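Local coordinates for trafficking protein B (Neisseria gonorrhoeae, PDB 2H1C) that serves as the PIN-domain toxin, a probable magnesium-dependent ribonuclease, of the FitAB toxin-antitoxin system, whose complex with the antitoxin FitA binds its own promoter DNA, at the interface of chains A and B. Coordinates in Å, arbitrary orientation; residue numbers count along the deposited sequence, not the author numbering. Chains: chain A/B, Trafficking protein B.

The interface of chains A and B. Residues chain A 80, 83-84, 87; chain B 37, 40-41, 44.
The guanidinium of B:Arg44 meets the carboxylate of A:Glu80 with the two planes turned 71° apart. One guanidinium face has a neighbour from its own chain: CG1 of B:Val40 sits 3.5 Å above the plane, shifted toward the rim. At the edge, in plane, lies the backbone carbonyl O of A:Glu80. The carboxylate oxygen OE2 is also close to the guanidinium plane, and both terminal nitrogens close on it end-on. NH2 of B:Arg44 lies 2.9 Å from OE2 of A:Glu80. NH1 of B:Arg44 is 3.0 Å from OE2 of A:Glu80. They reach this oxygen on its anti side and from opposite faces of the carboxylate. OE2 thus accepts two hydrogen bonds, neither of them straight, within a salt bridge, and this pair is the main grip. NH1 adds a weak bond to the carbonyl O of A:Glu80, which may help fix the rotation of the guanidinium.

The two side chains cross at about a right angle. A:Glu80 leaves with CG anti to its backbone N (chi1 -177°) and beside the carbonyl carbon; the bend at chi2 (-80°) folds OE2 back beside the residue's own carbonyl O, and both oxygens face the guanidinium. B:Arg44 runs extended from CG to NE along helix 80-94, past A:Ala84, whose CB lies 4.0 Å from CZ of the arginine.

Small alanine side chains probably allow the close approach of the helices. CB of A:Ala87 packs 3.4 Å from CB of B:Arg44, at the root of the long side chain. Farther along, the methyls of A:Ala83 and B:Ala41 lie alongside each other, CB to CB at 3.8 Å, and the A:Ala83 methyl also rests near the carbonyl O of B:Ala37.

This patch joins helix 80-94 of one FitB to helix 37-48 of the other, and the two-fold symmetry repeats it with the chains exchanged. Alanine packing and an ionic clasp probably help hold the toxin subunits side by side, and may help four FitAB heterodimers assemble into the promoter-binding complex.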
ATOM      1  N   GLU A  80       3.718   9.092  -4.250  1.00 13.24           N
ATOM      2  CA  GLU A  80       4.411   9.966  -3.301  1.00 12.34           C
ATOM      3  C   GLU A  80       3.545  10.975  -2.538  1.00 13.21           C
ATOM      4  O   GLU A  80       3.690  11.128  -1.326  1.00 12.06           O
ATOM      5  CB  GLU A  80       5.585  10.673  -3.995  1.00 12.16           C
ATOM      6  CG  GLU A  80       6.413  11.562  -3.071  1.00 13.78           C
ATOM      7  CD  GLU A  80       5.776  12.911  -2.836  1.00 17.15           C
ATOM      8  OE1 GLU A  80       5.287  13.506  -3.818  1.00 18.87           O
ATOM      9  OE2 GLU A  80       5.770  13.385  -1.677  1.00 17.15           O
ATOM     10  N   ALA A  83       1.554   9.230   0.020  1.00  8.76           N
ATOM     11  CA  ALA A  83       2.414   8.785   1.108  1.00 11.71           C
ATOM     12  C   ALA A  83       2.567   9.885   2.161  1.00 11.67           C
ATOM     13  O   ALA A  83       2.602   9.604   3.356  1.00 11.16           O
ATOM     14  CB  ALA A  83       3.787   8.369   0.567  1.00 10.42           C
ATOM     15  N   ALA A  84       2.667  11.138   1.725  1.00 13.28           N
ATOM     16  CA  ALA A  84       2.799  12.257   2.661  1.00 15.02           C
ATOM     17  C   ALA A  84       1.560  12.375   3.539  1.00 13.44           C
ATOM     18  O   ALA A  84       1.657  12.574   4.751  1.00 13.26           O
ATOM     19  CB  ALA A  84       3.014  13.573   1.899  1.00 14.68           C
ATOM     20  N   ALA A  87       1.371   9.495   6.251  1.00 11.61           N
ATOM     21  CA  ALA A  87       2.163   9.708   7.451  1.00 12.11           C
ATOM     22  C   ALA A  87       1.506  10.740   8.354  1.00 12.00           C
ATOM     23  O   ALA A  87       1.469  10.568   9.572  1.00 11.68           O
ATOM     24  CB  ALA A  87       3.572  10.146   7.078  1.00 10.27           C
TER
ATOM     25  N   ALA B  37       6.723   3.974  -2.997  1.00  8.19           N
ATOM     26  CA  ALA B  37       5.986   5.001  -2.290  1.00 11.91           C
ATOM     27  C   ALA B  37       5.587   4.462  -0.897  1.00 10.97           C
ATOM     28  O   ALA B  37       5.397   5.226   0.042  1.00  9.21           O
ATOM     29  CB  ALA B  37       4.739   5.391  -3.101  1.00  9.50           C
ATOM     30  N   VAL B  40       8.452   5.184   1.418  1.00  9.98           N
ATOM     31  CA  VAL B  40       8.500   6.610   1.710  1.00 10.05           C
ATOM     32  C   VAL B  40       7.439   6.909   2.772  1.00 10.66           C
ATOM     33  O   VAL B  40       7.676   7.696   3.692  1.00  9.35           O
ATOM     34  CB  VAL B  40       8.239   7.467   0.441  1.00  9.49           C
ATOM     35  CG1 VAL B  40       8.169   8.940   0.808  1.00 11.26           C
ATOM     36  CG2 VAL B  40       9.377   7.249  -0.584  1.00 13.13           C
ATOM     37  N   ALA B  41       6.275   6.270   2.662  1.00  9.69           N
ATOM     38  CA  ALA B  41       5.216   6.497   3.654  1.00 10.48           C
ATOM     39  C   ALA B  41       5.666   6.020   5.039  1.00 11.25           C
ATOM     40  O   ALA B  41       5.398   6.680   6.058  1.00  8.41           O
ATOM     41  CB  ALA B  41       3.959   5.757   3.255  1.00  9.27           C
ATOM     42  N   ARG B  44       8.326   8.424   6.428  1.00 11.45           N
ATOM     43  CA  ARG B  44       7.687   9.647   6.907  1.00  8.38           C
ATOM     44  C   ARG B  44       6.907   9.422   8.202  1.00 11.30           C
ATOM     45  O   ARG B  44       6.907  10.285   9.074  1.00 11.83           O
ATOM     46  CB  ARG B  44       6.770  10.240   5.821  1.00  8.37           C
ATOM     47  CG  ARG B  44       7.537  10.973   4.701  1.00 10.76           C
ATOM     48  CD  ARG B  44       6.631  11.280   3.501  1.00 12.16           C
ATOM     49  NE  ARG B  44       7.235  12.261   2.606  1.00 14.91           N
ATOM     50  CZ  ARG B  44       6.844  12.478   1.352  1.00 16.46           C
ATOM     51  NH1 ARG B  44       5.843  11.771   0.824  1.00 13.72           N
ATOM     52  NH2 ARG B  44       7.451  13.415   0.629  1.00 17.49           N
TER